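Local coordinates for protein Myo-inositol phosphohydrolase (Mitsuokella multacida, PDB 4WU3) that probably removes phosphates from inositol polyphosphates such as phytate, as a member of the protein-tyrosine-phosphatase-like phytases, at residues K47-I52 with S170-D175; R122-G127 with N139-N144; P415-D420 with A532-H537. The protein carries 2 engineered substitutions. One frame throughout, in Å; residues are numbered along the deposited sequence.

Contact 1: K47-I52 with S170-D175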
ATOM      1  N   LYS A  47      15.189  12.753 -13.329  1.00 26.60           N
ATOM      2  CA  LYS A  47      14.493  11.637 -12.719  1.00 31.41           C
ATOM      3  C   LYS A  47      15.377  10.995 -11.650  1.00 23.86           C
ATOM      4  O   LYS A  47      14.886  10.522 -10.635  1.00 21.08           O
ATOM      5  CB  LYS A  47      14.078  10.585 -13.759  1.00 38.45           C
ATOM      6  CG  LYS A  47      13.043   9.610 -13.207  1.00 45.82           C
ATOM      7  CD  LYS A  47      13.125   8.211 -13.807  1.00 49.78           C
ATOM      8  CE  LYS A  47      12.499   7.193 -12.859  1.00 54.52           C
ATOM      9  NZ  LYS A  47      12.005   5.969 -13.552  1.00 55.26           N
ATOM     10  N   LEU A  48      16.682  10.970 -11.887  1.00 19.23           N
ATOM     11  CA  LEU A  48      17.607  10.370 -10.938  1.00 17.70           C
ATOM     12  C   LEU A  48      18.734  11.342 -10.663  1.00 17.73           C
ATOM     13  O   LEU A  48      19.575  11.580 -11.526  1.00 17.74           O
ATOM     14  CB  LEU A  48      18.173   9.058 -11.490  1.00 17.24           C
ATOM     15  CG  LEU A  48      18.952   8.200 -10.487  1.00 16.06           C
ATOM     16  CD1 LEU A  48      18.016   7.620  -9.442  1.00 16.25           C
ATOM     17  CD2 LEU A  48      19.686   7.080 -11.202  1.00 16.64           C
ATOM     18  N   ALA A  49      18.751  11.907  -9.460  1.00 15.30           N
ATOM     19  CA  ALA A  49      19.700  12.970  -9.159  1.00 14.23           C
ATOM     20  C   ALA A  49      20.734  12.550  -8.131  1.00 13.45           C
ATOM     21  O   ALA A  49      20.401  11.993  -7.083  1.00 12.32           O
ATOM     22  CB  ALA A  49      18.962  14.207  -8.693  1.00 13.75           C
ATOM     23  N   LEU A  50      22.000  12.814  -8.435  1.00 12.85           N
ATOM     24  CA  LEU A  50      23.059  12.542  -7.480  1.00 11.68           C
ATOM     25  C   LEU A  50      23.022  13.680  -6.503  1.00 11.13           C
ATOM     26  O   LEU A  50      23.123  14.829  -6.907  1.00 10.87           O
ATOM     27  CB  LEU A  50      24.421  12.462  -8.165  1.00 12.00           C
ATOM     28  CG  LEU A  50      25.652  12.275  -7.262  1.00 12.26           C
ATOM     29  CD1 LEU A  50      25.512  11.055  -6.364  1.00 12.73           C
ATOM     30  CD2 LEU A  50      26.919  12.155  -8.097  1.00 12.72           C
ATOM     31  N   LYS A  51      22.861  13.373  -5.219  1.00 10.95           N
ATOM     32  CA  LYS A  51      22.796  14.422  -4.217  1.00 10.91           C
ATOM     33  C   LYS A  51      23.539  14.058  -2.945  1.00 11.32           C
ATOM     34  O   LYS A  51      23.913  12.902  -2.724  1.00 11.45           O
ATOM     35  CB  LYS A  51      21.344  14.790  -3.903  1.00 10.78           C
ATOM     36  CG  LYS A  51      20.504  13.636  -3.392  1.00 11.44           C
ATOM     37  CD  LYS A  51      20.625  13.445  -1.893  1.00 11.33           C
ATOM     38  CE  LYS A  51      19.381  12.733  -1.372  1.00 11.85           C
ATOM     39  NZ  LYS A  51      19.461  12.403   0.071  1.00 11.22           N
ATOM     40  N   ILE A  52      23.742  15.076  -2.116  1.00 11.02           N
ATOM     41  CA  ILE A  52      24.456  14.946  -0.864  1.00 10.74           C
ATOM     42  C   ILE A  52      23.530  14.413   0.233  1.00 10.69           C
ATOM     43  O   ILE A  52      22.464  14.966   0.475  1.00 11.25           O
ATOM     44  CB  ILE A  52      25.060  16.309  -0.466  1.00 11.43           C
ATOM     45  CG1 ILE A  52      26.141  16.720  -1.476  1.00 11.92           C
ATOM     46  CG2 ILE A  52      25.640  16.274   0.939  1.00 11.82           C
ATOM     47  CD1 ILE A  52      26.628  18.148  -1.334  1.00 12.64           C
ATOM     48  N   SER A 170      29.566  18.843  -9.644  1.00 14.41           N
ATOM     49  CA  SER A 170      28.419  19.576  -9.151  1.00 16.26           C
ATOM     50  C   SER A 170      27.431  18.557  -8.596  1.00 15.94           C
ATOM     51  O   SER A 170      26.975  17.684  -9.322  1.00 19.65           O
ATOM     52  CB  SER A 170      27.782  20.393 -10.282  1.00 16.26           C
ATOM     53  OG  SER A 170      26.758  21.239  -9.787  1.00 15.43           O
ATOM     54  N   ILE A 171      27.129  18.640  -7.303  1.00 16.87           N
ATOM     55  CA  ILE A 171      26.234  17.661  -6.661  1.00 15.13           C
ATOM     56  C   ILE A 171      25.086  18.374  -5.970  1.00 13.68           C
ATOM     57  O   ILE A 171      25.298  19.327  -5.203  1.00 10.59           O
ATOM     58  CB  ILE A 171      26.946  16.844  -5.582  1.00 15.49           C
ATOM     59  CG1 ILE A 171      28.240  16.235  -6.117  1.00 16.97           C
ATOM     60  CG2 ILE A 171      26.023  15.758  -5.057  1.00 15.49           C
ATOM     61  CD1 ILE A 171      28.056  14.949  -6.880  1.00 18.17           C
ATOM     62  N   TYR A 172      23.872  17.909  -6.233  1.00 13.24           N
ATOM     63  CA  TYR A 172      22.690  18.561  -5.678  1.00 13.45           C
ATOM     64  C   TYR A 172      22.721  18.486  -4.151  1.00 12.80           C
ATOM     65  O   TYR A 172      23.249  17.535  -3.566  1.00 11.61           O
ATOM     66  CB  TYR A 172      21.388  17.936  -6.218  1.00 13.05           C
ATOM     67  CG  TYR A 172      21.087  18.231  -7.675  1.00 12.90           C
ATOM     68  CD1 TYR A 172      20.581  19.460  -8.071  1.00 13.18           C
ATOM     69  CD2 TYR A 172      21.286  17.260  -8.653  1.00 13.39           C
ATOM     70  CE1 TYR A 172      20.300  19.723  -9.403  1.00 13.75           C
ATOM     71  CE2 TYR A 172      21.010  17.511  -9.983  1.00 14.22           C
ATOM     72  CZ  TYR A 172      20.517  18.744 -10.353  1.00 15.13           C
ATOM     73  OH  TYR A 172      20.239  18.988 -11.677  1.00 14.56           O
ATOM     74  N   ARG A 173      22.164  19.506  -3.516  1.00 13.13           N
ATOM     75  CA  ARG A 173      21.920  19.475  -2.088  1.00 13.59           C
ATOM     76  C   ARG A 173      20.512  18.942  -1.855  1.00 13.40           C
ATOM     77  O   ARG A 173      19.801  18.614  -2.804  1.00 11.82           O
ATOM     78  CB  ARG A 173      22.098  20.862  -1.479  1.00 15.78           C
ATOM     79  CG  ARG A 173      23.562  21.207  -1.251  1.00 17.40           C
ATOM     80  CD  ARG A 173      23.750  22.644  -0.799  1.00 19.69           C
ATOM     81  NE  ARG A 173      23.574  23.583  -1.905  1.00 22.62           N
ATOM     82  CZ  ARG A 173      23.848  24.886  -1.841  1.00 27.10           C
ATOM     83  NH1 ARG A 173      24.311  25.422  -0.716  1.00 25.37           N
ATOM     84  NH2 ARG A 173      23.657  25.655  -2.913  1.00 25.96           N
ATOM     85  N   PHE A 174      20.121  18.827  -0.593  1.00 14.04           N
ATOM     86  CA  PHE A 174      18.911  18.102  -0.262  1.00 14.28           C
ATOM     87  C   PHE A 174      18.298  18.622   1.016  1.00 14.13           C
ATOM     88  O   PHE A 174      19.005  18.890   1.978  1.00 13.62           O
ATOM     89  CB  PHE A 174      19.227  16.619  -0.098  1.00 13.75           C
ATOM     90  CG  PHE A 174      18.013  15.735  -0.100  1.00 13.86           C
ATOM     91  CD1 PHE A 174      17.334  15.474  -1.284  1.00 14.17           C
ATOM     92  CD2 PHE A 174      17.556  15.153   1.074  1.00 15.13           C
ATOM     93  CE1 PHE A 174      16.219  14.656  -1.296  1.00 14.56           C
ATOM     94  CE2 PHE A 174      16.442  14.324   1.065  1.00 14.97           C
ATOM     95  CZ  PHE A 174      15.774  14.074  -0.119  1.00 15.06           C
ATOM     96  N   ASP A 175      16.977  18.755   1.006  1.00 16.76           N
ATOM     97  CA  ASP A 175      16.223  19.158   2.182  1.00 19.97           C
ATOM     98  C   ASP A 175      15.579  17.938   2.826  1.00 18.84           C
ATOM     99  O   ASP A 175      14.706  17.306   2.233  1.00 17.54           O
ATOM    100  CB  ASP A 175      15.122  20.152   1.815  1.00 22.08           C
ATOM    101  CG  ASP A 175      14.345  20.620   3.038  1.00 26.49           C
ATOM    102  OD1 ASP A 175      14.974  21.144   3.981  1.00 36.23           O
ATOM    103  OD2 ASP A 175      13.116  20.448   3.067  1.00 28.34           O
TER
HETATM  104  O   HOH W   1      24.375  16.365  -9.116  1.00 44.98           O
HETATM  105  O   HOH W   2      22.248  17.995   1.811  1.00 41.46           O
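K51 lays the end of its side chain over one face of the F174 ring. NZ stands 3.6 Å from the ring centroid and 15° off the ring normal, a cation-pi contact, while CE covers the same ring as a CH-pi contact, 3.4 Å from F174 CD1. CG of the lysine lies between the backbone N and the carbonyl carbon (chi1 59°), and a bend at chi2 then swings CE and NZ over the ring. K51 is also the residue whose backbone is bridged to Y172, the one bridge between the segments. L50 O receives the N-H of Y172 at 3.2 Å, and I52 N donates to Y172 O at 2.9 Å, so Y172 joins the residues on either side of K51. I171 meets both L50 and I52, one with each branch. Its CD1 is pressed against L50 CD2 at 3.3 Å, tighter than usual for two carbons, whereas its CG2 rests against I52 CG1 at 3.7 Å. A49 CB reaches Y172 CD2 at 3.8 Å, and L50 O lies at the edge of that tyrosine ring. Water 1 donates to both L50 O and S170 O, giving L50 O a second partner. Further out, D53 holds the lysine through a salt bridge from NZ, and F137 meets the F174 ring edge-to-face. The two strands cross steeply, at 66° between their directions, and each pairs more fully with another neighbour. Strand 49-54 is an outermost strand of a four-stranded antiparallel sheet and bonds to strand 132-137; strand 168-175 forms a hairpin with 180-188. The contact thus ties hairpin to sheet edge, consistent with the partial beta-barrel next to the phosphatase core in related phytases.

Contact 2: R122-G127 with N139-N144; sequences RGESHG and NHDWGN
N144 grips the turn at G123 and S125 with its amide, where the chain leaves an inner parallel strand of the tyrosine-phosphatase-like fold and enters the hairpin 126-129/132-137. This is the tight side. ND2 gives one hydrogen to G123 O, 3.0 Å away and almost straight at 176°, in the carbonyl plane and on a lone pair. Its other hydrogen goes to S125 OG at 2.9 Å. Both acceptors lie close to the amide plane, which fixes the rotation of the group; R147 holds N144 OD1, and Q159 of helix 149-161 bonds S125 OG. The E124 and D141 side is looser and carried by water. Their carboxylates cross with planes 70° apart, and E124 OE2 and D141 OD2, both acceptors, come to 3.3 Å without a bond. Nearby cations probably offset this crowding of negative charge. R122 NE makes a salt bridge to E124 OE2 at 2.8 Å, the oxygen lying in the guanidinium plane but the donor standing above the carboxylate plane. E124 OE1 pairs with R248, by sequence probably the arginine of the P-loop, consistent with the glutamate that holds this arginine in other tyrosine phosphatases. Water 3 accepts from R122 NH2 and donates weakly to both E124 OE2 and D141 OD1. Water 4 donates to E124 OE1 at 2.7 Å and to D141 O at 2.8 Å.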
ATOM      1  N   ARG A 122      19.781   0.344   3.216  1.00  5.79           N
ATOM      2  CA  ARG A 122      19.362   1.213   2.123  1.00  6.00           C
ATOM      3  C   ARG A 122      19.376   0.515   0.782  1.00  6.08           C
ATOM      4  O   ARG A 122      20.427   0.073   0.311  1.00  5.96           O
ATOM      5  CB  ARG A 122      20.251   2.451   2.042  1.00  6.28           C
ATOM      6  CG  ARG A 122      20.267   3.322   3.289  1.00  6.67           C
ATOM      7  CD  ARG A 122      21.235   4.482   3.103  1.00  6.63           C
ATOM      8  NE  ARG A 122      20.729   5.500   2.190  1.00  6.59           N
ATOM      9  CZ  ARG A 122      21.458   6.520   1.754  1.00  7.09           C
ATOM     10  NH1 ARG A 122      22.724   6.632   2.139  1.00  7.50           N
ATOM     11  NH2 ARG A 122      20.936   7.423   0.930  1.00  7.48           N
ATOM     12  N   GLY A 123      18.205   0.441   0.161  1.00  6.15           N
ATOM     13  CA  GLY A 123      18.075  -0.111  -1.185  1.00  6.37           C
ATOM     14  C   GLY A 123      18.454   0.883  -2.264  1.00  6.13           C
ATOM     15  O   GLY A 123      18.908   0.495  -3.327  1.00  6.71           O
ATOM     16  N   GLU A 124      18.279   2.167  -1.977  1.00  6.30           N
ATOM     17  CA  GLU A 124      18.748   3.236  -2.863  1.00  6.42           C
ATOM     18  C   GLU A 124      20.286   3.195  -3.050  1.00  6.53           C
ATOM     19  O   GLU A 124      21.023   2.872  -2.127  1.00  6.81           O
ATOM     20  CB  GLU A 124      18.276   4.617  -2.345  1.00  6.54           C
ATOM     21  CG  GLU A 124      18.779   5.065  -0.958  1.00  6.66           C
ATOM     22  CD  GLU A 124      17.899   4.579   0.201  1.00  7.39           C
ATOM     23  OE1 GLU A 124      17.050   3.656   0.004  1.00  8.09           O
ATOM     24  OE2 GLU A 124      18.056   5.113   1.328  1.00  7.53           O
ATOM     25  N   SER A 125      20.766   3.512  -4.248  1.00  6.65           N
ATOM     26  CA  SER A 125      22.204   3.530  -4.507  1.00  6.75           C
ATOM     27  C   SER A 125      22.889   4.701  -3.812  1.00  7.06           C
ATOM     28  O   SER A 125      22.462   5.843  -3.918  1.00  6.92           O
ATOM     29  CB  SER A 125      22.491   3.595  -6.003  1.00  6.67           C
ATOM     30  OG  SER A 125      21.970   2.469  -6.670  1.00  6.76           O
ATOM     31  N   HIS A 126      23.969   4.399  -3.107  1.00  7.78           N
ATOM     32  CA  HIS A 126      24.681   5.404  -2.341  1.00  8.32           C
ATOM     33  C   HIS A 126      26.146   5.059  -2.231  1.00  8.23           C
ATOM     34  O   HIS A 126      26.574   3.944  -2.539  1.00  8.55           O
ATOM     35  CB  HIS A 126      24.083   5.528  -0.930  1.00  7.92           C
ATOM     36  CG  HIS A 126      24.129   4.261  -0.143  1.00  8.45           C
ATOM     37  ND1 HIS A 126      23.216   3.242  -0.320  1.00  8.81           N
ATOM     38  CD2 HIS A 126      24.979   3.842   0.825  1.00  8.59           C
ATOM     39  CE1 HIS A 126      23.499   2.252   0.510  1.00  8.43           C
ATOM     40  NE2 HIS A 126      24.562   2.594   1.219  1.00  8.48           N
ATOM     41  N   GLY A 127      26.914   6.028  -1.768  1.00  8.47           N
ATOM     42  CA  GLY A 127      28.335   5.829  -1.571  1.00  9.43           C
ATOM     43  C   GLY A 127      28.993   7.063  -0.984  1.00 10.16           C
ATOM     44  O   GLY A 127      28.318   7.915  -0.390  1.00 10.41           O
ATOM     45  N   ASN A 139      12.113  10.497  -7.054  1.00 16.01           N
ATOM     46  CA  ASN A 139      10.942  10.840  -6.243  1.00 20.24           C
ATOM     47  C   ASN A 139      10.600   9.741  -5.249  1.00 16.87           C
ATOM     48  O   ASN A 139      10.672   8.564  -5.580  1.00 16.24           O
ATOM     49  CB  ASN A 139       9.724  11.122  -7.125  1.00 25.37           C
ATOM     50  CG  ASN A 139       9.856  12.416  -7.907  1.00 34.83           C
ATOM     51  OD1 ASN A 139      10.496  13.378  -7.458  1.00 34.07           O
ATOM     52  ND2 ASN A 139       9.253  12.446  -9.096  1.00 41.42           N
ATOM     53  N   HIS A 140      10.219  10.144  -4.038  1.00 16.71           N
ATOM     54  CA  HIS A 140       9.926   9.219  -2.938  1.00 17.23           C
ATOM     55  C   HIS A 140      11.119   8.361  -2.544  1.00 13.77           C
ATOM     56  O   HIS A 140      10.933   7.358  -1.866  1.00 10.99           O
ATOM     57  CB  HIS A 140       8.789   8.258  -3.288  1.00 21.66           C
ATOM     58  CG  HIS A 140       7.487   8.924  -3.585  1.00 29.47           C
ATOM     59  ND1 HIS A 140       6.686   9.461  -2.602  1.00 33.47           N
ATOM     60  CD2 HIS A 140       6.818   9.090  -4.752  1.00 36.42           C
ATOM     61  CE1 HIS A 140       5.593   9.960  -3.153  1.00 37.55           C
ATOM     62  NE2 HIS A 140       5.651   9.752  -4.457  1.00 41.70           N
ATOM     63  N   ASP A 141      12.325   8.750  -2.963  1.00 11.49           N
ATOM     64  CA  ASP A 141      13.551   7.975  -2.697  1.00 10.89           C
ATOM     65  C   ASP A 141      13.471   6.534  -3.205  1.00 10.03           C
ATOM     66  O   ASP A 141      13.950   5.591  -2.546  1.00  9.86           O
ATOM     67  CB  ASP A 141      13.905   7.987  -1.211  1.00 10.92           C
ATOM     68  CG  ASP A 141      15.288   7.422  -0.937  1.00 12.80           C
ATOM     69  OD1 ASP A 141      16.151   7.416  -1.857  1.00 11.21           O
ATOM     70  OD2 ASP A 141      15.512   6.977   0.210  1.00 15.93           O
ATOM     71  N   TRP A 142      12.877   6.371  -4.389  1.00  9.78           N
ATOM     72  CA  TRP A 142      12.706   5.056  -4.992  1.00  9.95           C
ATOM     73  C   TRP A 142      13.589   4.867  -6.227  1.00 10.14           C
ATOM     74  O   TRP A 142      13.168   4.292  -7.244  1.00  9.69           O
ATOM     75  CB  TRP A 142      11.232   4.817  -5.329  1.00 10.22           C
ATOM     76  CG  TRP A 142      10.368   4.503  -4.107  1.00  9.71           C
ATOM     77  CD1 TRP A 142      10.787   3.986  -2.920  1.00  9.62           C
ATOM     78  CD2 TRP A 142       8.952   4.667  -3.996  1.00  8.82           C
ATOM     79  NE1 TRP A 142       9.722   3.817  -2.071  1.00 10.07           N
ATOM     80  CE2 TRP A 142       8.583   4.228  -2.706  1.00  9.58           C
ATOM     81  CE3 TRP A 142       7.959   5.163  -4.854  1.00  8.20           C
ATOM     82  CZ2 TRP A 142       7.267   4.274  -2.255  1.00  8.73           C
ATOM     83  CZ3 TRP A 142       6.653   5.193  -4.412  1.00  7.88           C
ATOM     84  CH2 TRP A 142       6.313   4.749  -3.131  1.00  8.24           C
ATOM     85  N   GLY A 143      14.835   5.321  -6.114  1.00  9.94           N
ATOM     86  CA  GLY A 143      15.776   5.270  -7.232  1.00 10.27           C
ATOM     87  C   GLY A 143      15.961   3.873  -7.795  1.00  9.46           C
ATOM     88  O   GLY A 143      16.260   3.713  -8.976  1.00  9.00           O
ATOM     89  N   ASN A 144      15.802   2.862  -6.943  1.00  9.04           N
ATOM     90  CA  ASN A 144      15.961   1.470  -7.349  1.00  9.23           C
ATOM     91  C   ASN A 144      14.648   0.705  -7.220  1.00  9.82           C
ATOM     92  O   ASN A 144      14.620  -0.501  -6.939  1.00  8.46           O
ATOM     93  CB  ASN A 144      17.081   0.805  -6.549  1.00  9.12           C
ATOM     94  CG  ASN A 144      18.459   1.193  -7.057  1.00  9.20           C
ATOM     95  OD1 ASN A 144      18.631   1.438  -8.248  1.00 10.64           O
ATOM     96  ND2 ASN A 144      19.446   1.246  -6.162  1.00  8.62           N
TER
HETATM   97  O   HOH W   3      18.423   8.262   0.102  1.00 11.37           O
HETATM   98  O   HOH W   4      14.851   3.123  -1.470  1.00  5.83           O

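Contact 3: P415-D420 with A532-H537; sequences PIYIMD and ANAWLH
Y417 N donates to W535 O at 2.8 Å, almost straight at 175°, in the middle of four backbone bonds between two parallel strands. W535 N reaches P415 O at 2.8 Å, H537 N reaches Y417 O at 2.9 Å, and M419 N reaches H537 O at 2.8 Å. I416, Y417 and I418 are thereby paired with W535, L536 and H537, and their side chains alternate between two faces. On one face I416 CG1 runs beside W535 CB. With CG anti to its N (chi1 179°), the H537 ring runs beside I418, whose CD1 packs on H537 CB at 3.8 Å and also meets CD2. These are neighbouring inner strands of the five-stranded mixed sheet of a tyrosine-phosphatase-like domain; strand 535-539 leads into the loop S540-R546, which binds the inositol phosphate. On the face of W535 and H537, helix 398-411 covers both; S391 OG is hydrogen-bonded to W535 NE1 and H537 ND1, and S393 OG to H537 NE2. The opposite face carries L536, whose CD2 touches Y417 CB at 3.9 Å and M419 SD at 3.9 Å. M419 bends at chi2 and chi3 and crosses the leucine at an angle. A534 CB sits obliquely to the tyrosine ring, 4.0 Å from Y417 CE1, while F526 of helix 517-529 meets that ring edge-to-face.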
ATOM      1  N   PRO A 415      35.514 -33.528 -33.494  1.00 16.66           N
ATOM      2  CA  PRO A 415      34.309 -33.927 -32.752  1.00 16.31           C
ATOM      3  C   PRO A 415      33.323 -32.767 -32.506  1.00 16.35           C
ATOM      4  O   PRO A 415      33.733 -31.624 -32.248  1.00 15.39           O
ATOM      5  CB  PRO A 415      34.851 -34.492 -31.438  1.00 16.94           C
ATOM      6  CG  PRO A 415      36.269 -34.036 -31.335  1.00 17.98           C
ATOM      7  CD  PRO A 415      36.747 -33.617 -32.695  1.00 16.84           C
ATOM      8  N   ILE A 416      32.032 -33.077 -32.614  1.00 14.31           N
ATOM      9  CA  ILE A 416      30.973 -32.079 -32.515  1.00 13.37           C
ATOM     10  C   ILE A 416      30.266 -32.168 -31.172  1.00 12.62           C
ATOM     11  O   ILE A 416      29.771 -33.237 -30.802  1.00 13.14           O
ATOM     12  CB  ILE A 416      29.929 -32.272 -33.627  1.00 14.05           C
ATOM     13  CG1 ILE A 416      30.591 -32.150 -35.000  1.00 13.74           C
ATOM     14  CG2 ILE A 416      28.812 -31.239 -33.490  1.00 15.52           C
ATOM     15  CD1 ILE A 416      29.722 -32.644 -36.134  1.00 14.38           C
ATOM     16  N   TYR A 417      30.237 -31.054 -30.443  1.00 11.55           N
ATOM     17  CA  TYR A 417      29.561 -30.989 -29.146  1.00 12.26           C
ATOM     18  C   TYR A 417      28.310 -30.135 -29.257  1.00 12.04           C
ATOM     19  O   TYR A 417      28.338 -29.043 -29.812  1.00 11.54           O
ATOM     20  CB  TYR A 417      30.456 -30.393 -28.047  1.00 13.55           C
ATOM     21  CG  TYR A 417      31.635 -31.246 -27.671  1.00 15.70           C
ATOM     22  CD1 TYR A 417      32.760 -31.279 -28.476  1.00 18.34           C
ATOM     23  CD2 TYR A 417      31.637 -32.006 -26.513  1.00 17.96           C
ATOM     24  CE1 TYR A 417      33.849 -32.061 -28.156  1.00 21.26           C
ATOM     25  CE2 TYR A 417      32.732 -32.796 -26.181  1.00 20.64           C
ATOM     26  CZ  TYR A 417      33.834 -32.812 -27.010  1.00 21.98           C
ATOM     27  OH  TYR A 417      34.942 -33.577 -26.724  1.00 32.48           O
ATOM     28  N   ILE A 418      27.203 -30.651 -28.734  1.00 13.36           N
ATOM     29  CA  ILE A 418      26.005 -29.846 -28.538  1.00 12.65           C
ATOM     30  C   ILE A 418      26.116 -29.232 -27.142  1.00 11.20           C
ATOM     31  O   ILE A 418      26.194 -29.954 -26.141  1.00  9.92           O
ATOM     32  CB  ILE A 418      24.723 -30.701 -28.643  1.00 12.39           C
ATOM     33  CG1 ILE A 418      24.578 -31.299 -30.055  1.00 13.26           C
ATOM     34  CG2 ILE A 418      23.496 -29.888 -28.270  1.00 12.18           C
ATOM     35  CD1 ILE A 418      24.593 -30.295 -31.192  1.00 14.33           C
ATOM     36  N   MET A 419      26.168 -27.904 -27.096  1.00 10.21           N
ATOM     37  CA  MET A 419      26.274 -27.176 -25.841  1.00 10.26           C
ATOM     38  C   MET A 419      24.894 -26.649 -25.451  1.00  9.85           C
ATOM     39  O   MET A 419      24.448 -25.609 -25.934  1.00  9.21           O
ATOM     40  CB  MET A 419      27.270 -26.021 -25.966  1.00 11.08           C
ATOM     41  CG  MET A 419      28.641 -26.407 -26.512  1.00 11.83           C
ATOM     42  SD  MET A 419      29.590 -27.523 -25.448  1.00 12.71           S
ATOM     43  CE  MET A 419      29.896 -26.497 -24.009  1.00 12.50           C
ATOM     44  N   ASP A 420      24.209 -27.397 -24.593  1.00  9.19           N
ATOM     45  CA  ASP A 420      22.868 -27.048 -24.154  1.00  8.80           C
ATOM     46  C   ASP A 420      23.001 -26.057 -23.001  1.00  9.26           C
ATOM     47  O   ASP A 420      23.502 -26.405 -21.938  1.00  9.56           O
ATOM     48  CB  ASP A 420      22.137 -28.322 -23.732  1.00  8.82           C
ATOM     49  CG  ASP A 420      20.788 -28.064 -23.074  1.00  9.90           C
ATOM     50  OD1 ASP A 420      20.280 -26.927 -23.117  1.00 10.14           O
ATOM     51  OD2 ASP A 420      20.235 -29.023 -22.496  1.00 10.27           O
ATOM     52  N   ALA A 532      41.227 -30.722 -29.840  1.00 21.79           N
ATOM     53  CA  ALA A 532      41.478 -29.790 -30.922  1.00 23.16           C
ATOM     54  C   ALA A 532      40.504 -30.067 -32.055  1.00 20.02           C
ATOM     55  O   ALA A 532      40.010 -31.186 -32.228  1.00 18.39           O
ATOM     56  CB  ALA A 532      42.923 -29.871 -31.405  1.00 27.18           C
ATOM     57  N   ASN A 533      40.239 -29.025 -32.822  1.00 18.60           N
ATOM     58  CA  ASN A 533      39.272 -29.054 -33.916  1.00 21.13           C
ATOM     59  C   ASN A 533      37.846 -29.368 -33.454  1.00 18.00           C
ATOM     60  O   ASN A 533      36.992 -29.653 -34.288  1.00 15.68           O
ATOM     61  CB  ASN A 533      39.615 -30.087 -35.002  1.00 24.47           C
ATOM     62  CG  ASN A 533      41.081 -30.133 -35.379  1.00 34.88           C
ATOM     63  OD1 ASN A 533      41.676 -31.214 -35.504  1.00 39.64           O
ATOM     64  ND2 ASN A 533      41.658 -28.985 -35.613  1.00 31.33           N
ATOM     65  N   ALA A 534      37.592 -29.370 -32.147  1.00 15.79           N
ATOM     66  CA  ALA A 534      36.227 -29.586 -31.658  1.00 16.74           C
ATOM     67  C   ALA A 534      35.318 -28.505 -32.245  1.00 15.02           C
ATOM     68  O   ALA A 534      35.732 -27.350 -32.400  1.00 11.94           O
ATOM     69  CB  ALA A 534      36.170 -29.546 -30.135  1.00 15.89           C
ATOM     70  N   TRP A 535      34.093 -28.900 -32.589  1.00 13.82           N
ATOM     71  CA  TRP A 535      33.085 -27.979 -33.096  1.00 12.06           C
ATOM     72  C   TRP A 535      32.002 -27.807 -32.039  1.00 12.15           C
ATOM     73  O   TRP A 535      31.447 -28.791 -31.556  1.00 11.04           O
ATOM     74  CB  TRP A 535      32.476 -28.537 -34.369  1.00 12.10           C
ATOM     75  CG  TRP A 535      31.416 -27.680 -34.958  1.00 11.84           C
ATOM     76  CD1 TRP A 535      30.197 -27.410 -34.425  1.00 11.42           C
ATOM     77  CD2 TRP A 535      31.474 -26.991 -36.207  1.00 12.56           C
ATOM     78  NE1 TRP A 535      29.487 -26.595 -35.266  1.00 12.82           N
ATOM     79  CE2 TRP A 535      30.249 -26.320 -36.367  1.00 12.17           C
ATOM     80  CE3 TRP A 535      32.445 -26.871 -37.204  1.00 13.53           C
ATOM     81  CZ2 TRP A 535      29.961 -25.546 -37.484  1.00 12.96           C
ATOM     82  CZ3 TRP A 535      32.162 -26.087 -38.314  1.00 13.95           C
ATOM     83  CH2 TRP A 535      30.930 -25.435 -38.441  1.00 14.13           C
ATOM     84  N   LEU A 536      31.713 -26.563 -31.668  1.00 11.31           N
ATOM     85  CA  LEU A 536      30.720 -26.289 -30.637  1.00 11.89           C
ATOM     86  C   LEU A 536      29.443 -25.732 -31.215  1.00 11.97           C
ATOM     87  O   LEU A 536      29.454 -24.681 -31.858  1.00 11.50           O
ATOM     88  CB  LEU A 536      31.258 -25.280 -29.634  1.00 12.62           C
ATOM     89  CG  LEU A 536      32.516 -25.694 -28.893  1.00 12.75           C
ATOM     90  CD1 LEU A 536      32.932 -24.580 -27.945  1.00 12.92           C
ATOM     91  CD2 LEU A 536      32.307 -27.000 -28.154  1.00 12.38           C
ATOM     92  N   HIS A 537      28.339 -26.436 -30.978  1.00 12.85           N
ATOM     93  CA  HIS A 537      27.026 -25.938 -31.370  1.00 11.75           C
ATOM     94  C   HIS A 537      26.221 -25.507 -30.155  1.00 12.01           C
ATOM     95  O   HIS A 537      25.759 -26.335 -29.386  1.00 11.96           O
ATOM     96  CB  HIS A 537      26.234 -26.986 -32.135  1.00 12.14           C
ATOM     97  CG  HIS A 537      24.871 -26.515 -32.526  1.00 12.16           C
ATOM     98  ND1 HIS A 537      24.623 -25.861 -33.712  1.00 12.63           N
ATOM     99  CD2 HIS A 537      23.690 -26.560 -31.869  1.00 12.10           C
ATOM    100  CE1 HIS A 537      23.346 -25.542 -33.780  1.00 11.83           C
ATOM    101  NE2 HIS A 537      22.757 -25.959 -32.676  1.00 12.38           N
TER

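Contacts 1 and 2 are neighbours, with centres about 12 Å apart, and they touch where L48 CD1 meets G143 CA at 3.9 Å. D53 also bridges them, through salt bridges of OD1 with K51 NZ and OD2 with R122 NH2. Y243 packs on K51, R122 and E124. The side chains of F174 and D141 are about 10 and 9 Å from bound inositol tetrakisphosphate, and that of E124 about 5 Å from a phosphate ion, probably from the crystallisation liquor though it may mark the pocket. Contact 3 belongs to the later phosphatase-like half, its centre about 52 Å from that of contact 1 and 46 Å from that of contact 2; there the H537 side chain is about 11 Å from bound inositol tetrakisphosphate.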